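Protease Do-like 2, chloroplastic (Arabidopsis thaliana, PDB 4FLN) acts as a chloroplast serine protease that performs the primary cleavage of the photodamaged D1 protein of plant photosystem II. Local coordinates at residues G143-L148 against L187-D192. Sequence-based numbering, arbitrary orientation.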
loop_
_atom_site.group_PDB
_atom_site.type_symbol
_atom_site.label_atom_id
_atom_site.label_comp_id
_atom_site.label_asym_id
_atom_site.label_seq_id
_atom_site.Cartn_x
_atom_site.Cartn_y
_atom_site.Cartn_z
ATOM N N GLY B 143 45.949 -10.873 -0.452
ATOM C CA GLY B 143 46.153 -11.367 -1.801
ATOM C C GLY B 143 46.139 -10.272 -2.851
ATOM O O GLY B 143 45.797 -9.129 -2.571
ATOM N N HIS B 144 46.531 -10.616 -4.072
ATOM C CA HIS B 144 46.446 -9.668 -5.173
ATOM C C HIS B 144 45.012 -9.661 -5.717
ATOM O O HIS B 144 44.175 -10.449 -5.285
ATOM C CB HIS B 144 47.466 -10.021 -6.274
ATOM N N LEU B 145 44.738 -8.786 -6.675
ATOM C CA LEU B 145 43.392 -8.637 -7.211
ATOM C C LEU B 145 42.986 -9.827 -8.096
ATOM O O LEU B 145 43.694 -10.184 -9.039
ATOM C CB LEU B 145 43.292 -7.319 -7.982
ATOM C CG LEU B 145 41.938 -6.878 -8.527
ATOM C CD1 LEU B 145 41.239 -5.965 -7.541
ATOM C CD2 LEU B 145 42.133 -6.178 -9.856
ATOM N N PRO B 146 41.827 -10.435 -7.797
ATOM C CA PRO B 146 41.284 -11.630 -8.456
ATOM C C PRO B 146 40.905 -11.407 -9.914
ATOM O O PRO B 146 40.882 -10.270 -10.384
ATOM C CB PRO B 146 40.023 -11.934 -7.643
ATOM C CG PRO B 146 39.638 -10.637 -7.059
ATOM C CD PRO B 146 40.919 -9.940 -6.748
ATOM N N ARG B 147 40.635 -12.500 -10.622
ATOM C CA ARG B 147 40.102 -12.421 -11.971
ATOM C C ARG B 147 38.649 -12.873 -11.945
ATOM O O ARG B 147 38.231 -13.602 -11.047
ATOM C CB ARG B 147 40.934 -13.257 -12.948
ATOM C CG ARG B 147 42.383 -12.789 -13.030
ATOM C CD ARG B 147 43.158 -13.344 -14.225
ATOM N NE ARG B 147 44.316 -12.495 -14.520
ATOM C CZ ARG B 147 44.319 -11.506 -15.414
ATOM N NH1 ARG B 147 43.230 -11.248 -16.131
ATOM N NH2 ARG B 147 45.414 -10.776 -15.600
ATOM N N LEU B 148 37.865 -12.393 -12.902
ATOM C CA LEU B 148 36.480 -12.813 -13.010
ATOM C C LEU B 148 36.373 -14.331 -12.988
ATOM O O LEU B 148 37.112 -15.031 -13.680
ATOM C CB LEU B 148 35.853 -12.283 -14.296
ATOM C CG LEU B 148 35.620 -10.776 -14.406
ATOM C CD1 LEU B 148 34.864 -10.468 -15.688
ATOM C CD2 LEU B 148 34.863 -10.233 -13.192
ATOM N N LEU B 187 37.519 1.374 -7.047
ATOM C CA LEU B 187 37.415 0.050 -7.624
ATOM C C LEU B 187 36.657 -0.813 -6.615
ATOM O O LEU B 187 36.685 -0.533 -5.414
ATOM C CB LEU B 187 38.811 -0.504 -7.897
ATOM C CG LEU B 187 39.012 -1.870 -8.561
ATOM C CD1 LEU B 187 38.591 -1.843 -10.023
ATOM C CD2 LEU B 187 40.467 -2.283 -8.449
ATOM N N GLY B 188 35.946 -1.825 -7.105
ATOM C CA GLY B 188 35.224 -2.744 -6.248
ATOM C C GLY B 188 35.050 -4.094 -6.912
ATOM O O GLY B 188 35.052 -4.185 -8.135
ATOM N N ILE B 189 34.895 -5.140 -6.103
ATOM C CA ILE B 189 34.684 -6.489 -6.608
ATOM C C ILE B 189 33.265 -6.918 -6.295
ATOM O O ILE B 189 32.828 -6.815 -5.156
ATOM C CB ILE B 189 35.642 -7.504 -5.943
ATOM C CG1 ILE B 189 37.099 -7.079 -6.127
ATOM C CG2 ILE B 189 35.423 -8.909 -6.495
ATOM C CD1 ILE B 189 38.059 -7.842 -5.238
ATOM N N GLN B 190 32.544 -7.384 -7.312
ATOM C CA GLN B 190 31.217 -7.965 -7.128
ATOM C C GLN B 190 31.335 -9.477 -7.011
ATOM O O GLN B 190 32.072 -10.107 -7.765
ATOM C CB GLN B 190 30.348 -7.661 -8.330
ATOM C CG GLN B 190 29.336 -6.562 -8.168
ATOM C CD GLN B 190 28.420 -6.469 -9.381
ATOM O OE1 GLN B 190 27.962 -7.491 -9.903
ATOM N NE2 GLN B 190 28.152 -5.248 -9.836
ATOM N N ILE B 191 30.606 -10.066 -6.075
ATOM C CA ILE B 191 30.579 -11.520 -5.976
ATOM C C ILE B 191 29.178 -12.089 -6.136
ATOM O O ILE B 191 28.175 -11.420 -5.916
ATOM C CB ILE B 191 31.197 -12.052 -4.655
ATOM C CG1 ILE B 191 30.463 -11.471 -3.447
ATOM C CG2 ILE B 191 32.719 -11.784 -4.594
ATOM C CD1 ILE B 191 30.263 -12.489 -2.357
ATOM N N ASP B 192 29.153 -13.368 -6.454
ATOM C CA ASP B 192 28.006 -14.119 -6.935
ATOM C C ASP B 192 27.143 -14.576 -5.753
ATOM O O ASP B 192 26.197 -15.335 -5.914
ATOM C CB ASP B 192 28.602 -15.318 -7.688
ATOM C CG ASP B 192 27.578 -16.231 -8.281
ATOM O OD1 ASP B 192 27.198 -17.206 -7.597
ATOM O OD2 ASP B 192 27.195 -16.006 -9.445
#
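Leu145 and Leu187 both carry CG on the far side from their own backbone N (chi1 -174° and -178°), and this extended first torsion sends the two isobutyl groups toward each other between loop and strand. They meet tip to tip, Leu145 CD1 lying 3.9 Å from Leu187 CD2. Ile189 reaches across by a different first torsion: CG1 lies beside the backbone N and anti to the carbonyl carbon, and with chi2 extended at 167° CD1 arrives at the ring of Pro146. That methyl sits 3.7 Å from Pro146 CG and 3.9 Å from Pro146 CD, while Leu145 CD1 approaches Ile189 CD1 more loosely at 4.4 Å. The backbones themselves stay well apart, with 8.6 Å between the CA atoms of Pro146 and Ile189, and methyl and ring carbons bridge the distance. Both segments belong to the trypsin-like protease domain of the peptidase S1C family, the chymotrypsin-like double barrel of two six-stranded antiparallel beta-barrels. Away from the annotated catalytic residues, this packing joins the inter-barrel connection, which runs from strand 123-129 of the first barrel to strand 151-156 of the second, to strand 185-191 of the second barrel. Leucine suits position 145 because its branched apolar end can reach the strand from a loop; it also touches Phe316 of another loop and Pro232 of strand 228-232. Proline suits position 146: the compact ring offers carbon to Ile189 and Val171 and has no amide N-H to satisfy in this buried place; the Pro146 backbone O accepts a hydrogen bond from Arg317 NH2. On the strand, beta-branched Ile189 favours the extended backbone, packs against Val171, Val230 and Pro232, and is backbone hydrogen-bonded to Val230 of strand 228-232.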